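Local coordinates for Xaa-Pro dipeptidase (Pyrococcus horikoshii, PDB 1WY2), which probably splits dipeptides that carry proline at the C-terminal position and a nonpolar residue at the N-terminal one, as a cobalt-dependent homodimeric prolidase of the M24B family, at residues V31-G36 with R122-I127; I25-N30 with G290-E295. All coordinates share one frame; numbering follows the deposited sequence.

Contact 1: V31-G36 with R122-I127; sequences VYYISG and RDMRII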
ATOM      1  N   VAL A  31      -2.491  11.528   9.833  1.00 17.10           N
ATOM      2  CA  VAL A  31      -3.359  11.361  10.993  1.00 17.91           C
ATOM      3  C   VAL A  31      -2.500  10.927  12.175  1.00 18.92           C
ATOM      4  O   VAL A  31      -2.681  11.400  13.297  1.00 19.44           O
ATOM      5  CB  VAL A  31      -4.449  10.304  10.733  1.00 18.63           C
ATOM      6  CG1 VAL A  31      -5.221  10.018  12.020  1.00 18.99           C
ATOM      7  CG2 VAL A  31      -5.389  10.804   9.656  1.00 20.42           C
ATOM      8  N   TYR A  32      -1.555  10.026  11.920  1.00 18.67           N
ATOM      9  CA  TYR A  32      -0.671   9.550  12.978  1.00 19.46           C
ATOM     10  C   TYR A  32       0.254  10.669  13.441  1.00 17.39           C
ATOM     11  O   TYR A  32       0.458  10.873  14.643  1.00 17.11           O
ATOM     12  CB  TYR A  32       0.185   8.379  12.486  1.00 19.29           C
ATOM     13  CG  TYR A  32       1.201   7.941  13.516  1.00 20.12           C
ATOM     14  CD1 TYR A  32       0.801   7.260  14.665  1.00 22.18           C
ATOM     15  CD2 TYR A  32       2.549   8.281  13.386  1.00 19.65           C
ATOM     16  CE1 TYR A  32       1.715   6.933  15.662  1.00 22.52           C
ATOM     17  CE2 TYR A  32       3.474   7.958  14.383  1.00 20.55           C
ATOM     18  CZ  TYR A  32       3.047   7.287  15.517  1.00 22.25           C
ATOM     19  OH  TYR A  32       3.945   6.985  16.521  1.00 24.70           O
ATOM     20  N   TYR A  33       0.815  11.393  12.481  1.00 16.56           N
ATOM     21  CA  TYR A  33       1.736  12.478  12.790  1.00 16.73           C
ATOM     22  C   TYR A  33       1.112  13.505  13.725  1.00 18.04           C
ATOM     23  O   TYR A  33       1.736  13.952  14.683  1.00 19.76           O
ATOM     24  CB  TYR A  33       2.171  13.182  11.506  1.00 16.92           C
ATOM     25  CG  TYR A  33       3.265  14.209  11.708  1.00 17.48           C
ATOM     26  CD1 TYR A  33       4.572  13.815  11.992  1.00 18.04           C
ATOM     27  CD2 TYR A  33       2.996  15.573  11.600  1.00 17.48           C
ATOM     28  CE1 TYR A  33       5.590  14.758  12.159  1.00 17.43           C
ATOM     29  CE2 TYR A  33       4.003  16.522  11.765  1.00 18.62           C
ATOM     30  CZ  TYR A  33       5.296  16.109  12.045  1.00 18.53           C
ATOM     31  OH  TYR A  33       6.292  17.043  12.215  1.00 19.74           O
ATOM     32  N   ILE A  34      -0.135  13.863  13.445  1.00 18.98           N
ATOM     33  CA  ILE A  34      -0.836  14.873  14.229  1.00 18.91           C
ATOM     34  C   ILE A  34      -1.516  14.390  15.515  1.00 20.92           C
ATOM     35  O   ILE A  34      -1.459  15.079  16.533  1.00 19.87           O
ATOM     36  CB  ILE A  34      -1.884  15.582  13.342  1.00 19.73           C
ATOM     37  CG1 ILE A  34      -1.177  16.250  12.160  1.00 20.26           C
ATOM     38  CG2 ILE A  34      -2.657  16.621  14.147  1.00 21.30           C
ATOM     39  CD1 ILE A  34      -2.123  16.760  11.091  1.00 23.96           C
ATOM     40  N   SER A  35      -2.135  13.213  15.481  1.00 19.84           N
ATOM     41  CA  SER A  35      -2.856  12.705  16.653  1.00 21.15           C
ATOM     42  C   SER A  35      -2.199  11.551  17.401  1.00 22.94           C
ATOM     43  O   SER A  35      -2.481  11.333  18.584  1.00 23.22           O
ATOM     44  CB  SER A  35      -4.262  12.263  16.242  1.00 21.76           C
ATOM     45  OG  SER A  35      -4.209  11.034  15.535  1.00 21.96           O
ATOM     46  N   GLY A  36      -1.334  10.809  16.720  1.00 21.63           N
ATOM     47  CA  GLY A  36      -0.686   9.674  17.355  1.00 23.78           C
ATOM     48  C   GLY A  36      -1.523   8.414  17.203  1.00 24.34           C
ATOM     49  O   GLY A  36      -1.121   7.329  17.631  1.00 25.30           O
ATOM     50  N   ARG A 122       4.092  19.640   4.890  1.00 15.43           N
ATOM     51  CA  ARG A 122       5.468  19.453   4.437  1.00 15.96           C
ATOM     52  C   ARG A 122       6.462  20.155   5.359  1.00 17.79           C
ATOM     53  O   ARG A 122       7.444  19.564   5.797  1.00 16.27           O
ATOM     54  CB  ARG A 122       5.638  20.006   3.019  1.00 16.15           C
ATOM     55  CG  ARG A 122       7.082  20.041   2.527  1.00 19.07           C
ATOM     56  CD  ARG A 122       7.216  21.010   1.362  1.00 21.85           C
ATOM     57  NE  ARG A 122       6.885  22.371   1.779  1.00 22.95           N
ATOM     58  CZ  ARG A 122       6.757  23.401   0.948  1.00 27.23           C
ATOM     59  NH1 ARG A 122       6.927  23.229  -0.356  1.00 27.46           N
ATOM     60  NH2 ARG A 122       6.463  24.604   1.423  1.00 27.10           N
ATOM     61  N   ASP A 123       6.208  21.427   5.643  1.00 16.50           N
ATOM     62  CA  ASP A 123       7.109  22.190   6.493  1.00 17.17           C
ATOM     63  C   ASP A 123       7.360  21.523   7.842  1.00 16.88           C
ATOM     64  O   ASP A 123       8.450  21.640   8.397  1.00 16.64           O
ATOM     65  CB  ASP A 123       6.580  23.618   6.682  1.00 19.08           C
ATOM     66  CG  ASP A 123       6.757  24.478   5.434  1.00 22.03           C
ATOM     67  OD1 ASP A 123       7.317  23.980   4.431  1.00 23.60           O
ATOM     68  OD2 ASP A 123       6.338  25.654   5.452  1.00 26.04           O
ATOM     69  N   MET A 124       6.359  20.823   8.365  1.00 16.83           N
ATOM     70  CA  MET A 124       6.518  20.129   9.637  1.00 16.65           C
ATOM     71  C   MET A 124       7.254  18.800   9.483  1.00 16.73           C
ATOM     72  O   MET A 124       8.275  18.571  10.130  1.00 17.90           O
ATOM     73  CB  MET A 124       5.158  19.862  10.287  1.00 18.82           C
ATOM     74  CG  MET A 124       4.427  21.107  10.766  1.00 18.22           C
ATOM     75  SD  MET A 124       2.990  20.674  11.772  1.00 19.75           S
ATOM     76  CE  MET A 124       1.877  20.049  10.505  1.00 19.05           C
ATOM     77  N   ARG A 125       6.748  17.934   8.609  1.00 15.97           N
ATOM     78  CA  ARG A 125       7.342  16.613   8.425  1.00 15.34           C
ATOM     79  C   ARG A 125       8.736  16.558   7.802  1.00 15.21           C
ATOM     80  O   ARG A 125       9.488  15.621   8.061  1.00 16.54           O
ATOM     81  CB  ARG A 125       6.387  15.720   7.623  1.00 13.29           C
ATOM     82  CG  ARG A 125       5.192  15.210   8.437  1.00 14.98           C
ATOM     83  CD  ARG A 125       4.221  14.405   7.578  1.00 16.77           C
ATOM     84  NE  ARG A 125       4.872  13.265   6.939  1.00 18.00           N
ATOM     85  CZ  ARG A 125       4.358  12.590   5.916  1.00 20.23           C
ATOM     86  NH1 ARG A 125       3.178  12.932   5.414  1.00 18.77           N
ATOM     87  NH2 ARG A 125       5.036  11.583   5.380  1.00 20.41           N
ATOM     88  N   ILE A 126       9.081  17.561   7.004  1.00 15.30           N
ATOM     89  CA  ILE A 126      10.379  17.597   6.330  1.00 15.64           C
ATOM     90  C   ILE A 126      11.575  17.751   7.277  1.00 17.14           C
ATOM     91  O   ILE A 126      12.702  17.411   6.920  1.00 16.75           O
ATOM     92  CB  ILE A 126      10.404  18.716   5.260  1.00 14.94           C
ATOM     93  CG1 ILE A 126      11.511  18.432   4.237  1.00 15.83           C
ATOM     94  CG2 ILE A 126      10.593  20.072   5.925  1.00 16.42           C
ATOM     95  CD1 ILE A 126      11.435  19.301   2.988  1.00 16.35           C
ATOM     96  N   ILE A 127      11.326  18.270   8.476  1.00 16.98           N
ATOM     97  CA  ILE A 127      12.377  18.433   9.478  1.00 17.59           C
ATOM     98  C   ILE A 127      12.097  17.430  10.592  1.00 16.94           C
ATOM     99  O   ILE A 127      11.081  17.525  11.279  1.00 16.56           O
ATOM    100  CB  ILE A 127      12.379  19.855  10.078  1.00 18.53           C
ATOM    101  CG1 ILE A 127      12.528  20.894   8.961  1.00 16.98           C
ATOM    102  CG2 ILE A 127      13.507  19.982  11.107  1.00 19.35           C
ATOM    103  CD1 ILE A 127      13.769  20.729   8.100  1.00 15.77           C
TER
HETATM  104  O   HOH W   1       8.730  15.992  11.692  1.00 19.10           O
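Tyr33 lays one face of its ring against the aliphatic part of Arg125, a CH-pi contact that shares the interface with Met124 beside it. Arg125 CG sits 3.6 Å from the centroid of the Tyr33 ring and only 4° off the ring normal, well centred; all six ring carbons of Tyr33 lie at nearly equal distance from that methylene. Met124 comes in obliquely instead: its CB is 3.8 Å from Tyr33 CE2 and 3.6 Å from Tyr33 OH, and the thioether end stays near CE2 without closing on it as CB does. Beyond the ring the hydroxyl runs alongside the Met124 backbone, with Tyr33 OH 3.3 Å from Met124 O, and a water takes up the polar end: it lies 2.7 Å from Tyr33 OH and donates to Ile127 O at 2.8 Å, bridging the tyrosine hydroxyl to that carbonyl.

Tyr33 reaches across because its CG stands anti to the backbone N (chi1 -173°), which projects the ring from helix 28-35. Arg125 passes it in the opposite direction. Its chi1 of -75°, with CG anti to the carbonyl carbon, puts the methylene over the ring, and the bend at chi3 then redirects the guanidinium, turned 47° from the ring plane, to other partners. NH1 probably hydrogen-bonds Asn30 OD1, and Glu292 and Glu295 form salt bridges with NH2. Lys7, from helix 6-17, makes a cation-pi contact with the same tyrosine ring.

Both helices belong to the creatinase/prolidase N-terminal domain, and the three residues that touch are buried. The chemistry divides Arg125 in two: its hydrocarbon stem serves the packing of one helix on the other, whereas in its charged head NH1 stays with Asn30 of its own domain and NH2 reaches the two glutamates of the metallopeptidase domain.

Contact 2: I25-N30 with G290-E295; sequences IAKNPN and GLEVHE. With GOL (glycerol), chain H; CAC (cacodylate ion), chain C.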
ATOM      1  N   ILE A  25      -7.795  16.335   7.764  1.00 19.70           N
ATOM      2  CA  ILE A  25      -6.622  15.475   7.577  1.00 19.64           C
ATOM      3  C   ILE A  25      -7.124  14.032   7.529  1.00 20.00           C
ATOM      4  O   ILE A  25      -7.744  13.559   8.485  1.00 20.27           O
ATOM      5  CB  ILE A  25      -5.624  15.627   8.753  1.00 18.97           C
ATOM      6  CG1 ILE A  25      -5.136  17.078   8.836  1.00 19.61           C
ATOM      7  CG2 ILE A  25      -4.434  14.680   8.568  1.00 19.25           C
ATOM      8  CD1 ILE A  25      -4.367  17.550   7.611  1.00 19.38           C
ATOM      9  N   ALA A  26      -6.851  13.330   6.427  1.00 19.85           N
ATOM     10  CA  ALA A  26      -7.320  11.954   6.268  1.00 19.95           C
ATOM     11  C   ALA A  26      -6.271  10.901   5.902  1.00 20.33           C
ATOM     12  O   ALA A  26      -6.516   9.707   6.076  1.00 21.12           O
ATOM     13  CB  ALA A  26      -8.444  11.920   5.241  1.00 22.10           C
ATOM     14  N   LYS A  27      -5.115  11.319   5.396  1.00 20.79           N
ATOM     15  CA  LYS A  27      -4.089  10.341   5.027  1.00 21.09           C
ATOM     16  C   LYS A  27      -3.462   9.748   6.289  1.00 21.60           C
ATOM     17  O   LYS A  27      -3.044  10.480   7.186  1.00 19.95           O
ATOM     18  CB  LYS A  27      -3.016  10.991   4.150  1.00 21.14           C
ATOM     19  CG  LYS A  27      -2.219   9.988   3.324  1.00 22.77           C
ATOM     20  CD  LYS A  27      -1.178  10.666   2.439  1.00 23.06           C
ATOM     21  CE  LYS A  27      -0.478   9.648   1.540  1.00 23.99           C
ATOM     22  NZ  LYS A  27       0.557  10.271   0.663  1.00 24.14           N
ATOM     23  N   ASN A  28      -3.400   8.419   6.348  1.00 21.21           N
ATOM     24  CA  ASN A  28      -2.866   7.703   7.505  1.00 23.62           C
ATOM     25  C   ASN A  28      -1.605   8.266   8.150  1.00 22.69           C
ATOM     26  O   ASN A  28      -1.570   8.484   9.366  1.00 21.72           O
ATOM     27  CB  ASN A  28      -2.640   6.232   7.155  1.00 26.94           C
ATOM     28  CG  ASN A  28      -3.905   5.551   6.685  1.00 32.79           C
ATOM     29  OD1 ASN A  28      -4.973   5.733   7.270  1.00 35.45           O
ATOM     30  ND2 ASN A  28      -3.793   4.754   5.629  1.00 36.62           N
ATOM     31  N   PRO A  29      -0.542   8.491   7.361  1.00 22.54           N
ATOM     32  CA  PRO A  29       0.672   9.033   7.981  1.00 20.74           C
ATOM     33  C   PRO A  29       0.451  10.392   8.645  1.00 20.03           C
ATOM     34  O   PRO A  29       1.021  10.669   9.703  1.00 18.40           O
ATOM     35  CB  PRO A  29       1.666   9.090   6.816  1.00 22.35           C
ATOM     36  CG  PRO A  29       0.787   9.211   5.608  1.00 25.20           C
ATOM     37  CD  PRO A  29      -0.345   8.266   5.919  1.00 22.93           C
ATOM     38  N   ASN A  30      -0.381  11.234   8.037  1.00 18.14           N
ATOM     39  CA  ASN A  30      -0.657  12.548   8.607  1.00 16.90           C
ATOM     40  C   ASN A  30      -1.539  12.454   9.844  1.00 17.61           C
ATOM     41  O   ASN A  30      -1.366  13.214  10.799  1.00 16.83           O
ATOM     42  CB  ASN A  30      -1.303  13.464   7.563  1.00 17.75           C
ATOM     43  CG  ASN A  30      -0.347  13.814   6.443  1.00 19.07           C
ATOM     44  OD1 ASN A  30       0.852  13.944   6.671  1.00 17.63           O
ATOM     45  ND2 ASN A  30      -0.871  13.980   5.236  1.00 19.22           N
ATOM     46  N   GLY A 290      10.628   9.195   5.903  1.00 16.34           N
ATOM     47  CA  GLY A 290      10.055   9.482   7.210  1.00 15.78           C
ATOM     48  C   GLY A 290       8.899   8.543   7.479  1.00 14.89           C
ATOM     49  O   GLY A 290       9.076   7.327   7.470  1.00 15.86           O
ATOM     50  N   LEU A 291       7.716   9.095   7.727  1.00 15.51           N
ATOM     51  CA  LEU A 291       6.536   8.271   7.959  1.00 15.72           C
ATOM     52  C   LEU A 291       6.202   7.502   6.679  1.00 15.28           C
ATOM     53  O   LEU A 291       5.487   6.501   6.713  1.00 17.72           O
ATOM     54  CB  LEU A 291       5.351   9.138   8.387  1.00 16.62           C
ATOM     55  CG  LEU A 291       5.453   9.696   9.806  1.00 19.10           C
ATOM     56  CD1 LEU A 291       4.324  10.691  10.030  1.00 18.64           C
ATOM     57  CD2 LEU A 291       5.386   8.556  10.821  1.00 18.74           C
ATOM     58  N   GLU A 292       6.711   7.993   5.552  1.00 14.97           N
ATOM     59  CA  GLU A 292       6.526   7.338   4.256  1.00 15.20           C
ATOM     60  C   GLU A 292       7.915   7.119   3.661  1.00 15.57           C
ATOM     61  O   GLU A 292       8.833   7.890   3.931  1.00 16.25           O
ATOM     62  CB  GLU A 292       5.676   8.210   3.327  1.00 17.46           C
ATOM     63  CG  GLU A 292       4.214   8.272   3.750  1.00 18.53           C
ATOM     64  CD  GLU A 292       3.420   9.304   2.980  1.00 21.78           C
ATOM     65  OE1 GLU A 292       3.660  10.506   3.192  1.00 22.27           O
ATOM     66  OE2 GLU A 292       2.556   8.916   2.165  1.00 22.58           O
ATOM     67  N   VAL A 293       8.085   6.070   2.863  1.00 16.83           N
ATOM     68  CA  VAL A 293       9.399   5.813   2.288  1.00 18.42           C
ATOM     69  C   VAL A 293       9.758   6.863   1.236  1.00 17.61           C
ATOM     70  O   VAL A 293      10.932   7.157   1.027  1.00 18.07           O
ATOM     71  CB  VAL A 293       9.489   4.385   1.690  1.00 20.95           C
ATOM     72  CG1 VAL A 293       8.753   4.314   0.379  1.00 23.97           C
ATOM     73  CG2 VAL A 293      10.953   3.988   1.527  1.00 24.33           C
ATOM     74  N   HIS A 294       8.743   7.429   0.585  1.00 18.17           N
ATOM     75  CA  HIS A 294       8.940   8.483  -0.406  1.00 18.87           C
ATOM     76  C   HIS A 294       8.230   9.752   0.061  1.00 18.08           C
ATOM     77  O   HIS A 294       6.999   9.818   0.040  1.00 20.47           O
ATOM     78  CB  HIS A 294       8.355   8.100  -1.770  1.00 23.47           C
ATOM     79  CG  HIS A 294       9.090   6.999  -2.463  1.00 25.93           C
ATOM     80  ND1 HIS A 294       8.537   5.756  -2.675  1.00 30.35           N
ATOM     81  CD2 HIS A 294      10.329   6.958  -3.006  1.00 29.15           C
ATOM     82  CE1 HIS A 294       9.404   4.996  -3.321  1.00 31.17           C
ATOM     83  NE2 HIS A 294      10.499   5.702  -3.532  1.00 28.84           N
ATOM     84  N   GLU A 295       8.996  10.747   0.495  1.00 17.73           N
ATOM     85  CA  GLU A 295       8.412  12.012   0.930  1.00 17.74           C
ATOM     86  C   GLU A 295       9.333  13.189   0.619  1.00 17.93           C
ATOM     87  O   GLU A 295      10.320  13.033  -0.096  1.00 17.30           O
ATOM     88  CB  GLU A 295       8.035  11.973   2.424  1.00 17.13           C
ATOM     89  CG  GLU A 295       9.134  11.604   3.412  1.00 15.86           C
ATOM     90  CD  GLU A 295       8.612  11.559   4.849  1.00 14.92           C
ATOM     91  OE1 GLU A 295       9.036  12.395   5.676  1.00 16.26           O
ATOM     92  OE2 GLU A 295       7.764  10.695   5.150  1.00 15.85           O
TER
HETATM   93  C1  GOL H1402       5.431  13.616  -0.819  1.00 46.06           C
HETATM   94  O1  GOL H1402       5.338  14.106  -2.146  1.00 50.01           O
HETATM   95  C2  GOL H1402       4.045  13.348  -0.229  1.00 45.19           C
HETATM   96  O2  GOL H1402       3.341  12.387  -1.025  1.00 46.06           O
HETATM   97  C3  GOL H1402       4.182  12.830   1.202  1.00 44.03           C
HETATM   98  O3  GOL H1402       2.910  12.570   1.779  1.00 39.86           O
HETATM   99 AS   CAC C 403      13.085   2.957  -3.541  1.00 30.53          AS
HETATM  100  O1  CAC C 403      14.643   3.270  -3.087  1.00 23.33           O
HETATM  101  O2  CAC C 403      12.615   4.215  -4.473  1.00 28.28           O
HETATM  102  C1  CAC C 403      12.980   1.414  -4.594  1.00 29.35           C
HETATM  103  C2  CAC C 403      11.926   2.939  -2.069  1.00 27.11           C
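The seam between the creatinase/prolidase N-terminal domain and the M24 metallopeptidase domain is bridged here, where the start of helix 28-35 meets the loop that follows the strand bearing the metal ligand His287. Its polar element is a salt bridge: Lys27 NZ donates to Glu292 OE2 at 2.8 Å, on the syn lone pair of that oxygen. Lys27 sits at the N-cap position, and its chain runs fully extended from a CG anti to the backbone N (chi1 -159°), long enough to reach the carboxylate from across the seam.

Next to this ion pair Pro29 supplies the apolar part. The ring's CG lies 3.7 Å from Glu292 CD, and its CB packs on Leu291 CB at 4.0 Å. Leu291 also pushes CD1 to within 3.3 Å of Pro29 O, so the leucine lies against the backbone of the first helical turn as well as the proline ring.

The other oxygen of Glu292 looks into the site of a bound glycerol, probably from the crystallisation liquor: GOL O3 donates to Glu292 OE1 at 2.6 Å, and Lys27 NZ adds only a weak bond to the same hydroxyl. Arg125, from helix 118-125, forms a salt bridge with that OE1. Within the loop, Glu295 OE2 accepts Glu292 N at 2.9 Å with an N-H...O angle of 158°, and a Gly290 N to Glu292 O bond helps fix the turn. Farther along, His294 NE2 gives its N-H to cacodylate O2 at 2.8 Å, in the plane of the imidazole ring.

With a lysine on one oxygen and an arginine on the other, the Glu292 carboxylate is probably kept ionised; both cations come from the N-terminal domain, so this side chain joins the two domains through charge.

Overall arrangement
From the N terminus the chain leaves strand 22-25 and enters helix 28-35, which serves both contacts: its first turn belongs to contact 2, the rest to contact 1. Contact 1 closes first, when helix 118-125 returns to helix 28-35 after the rest of the N-terminal domain's mixed sheet. Contact 2 closes only at 290-295, far along the chain in the metallopeptidase domain, so contact 1 is nested inside the larger loop. Their centres are 8 Å apart and they touch directly: Arg125 is common to both, and Tyr33 packs on Leu291. Contact 1 thus joins two helices within one domain, and contact 2 links that pair to the loop after strand 286-288.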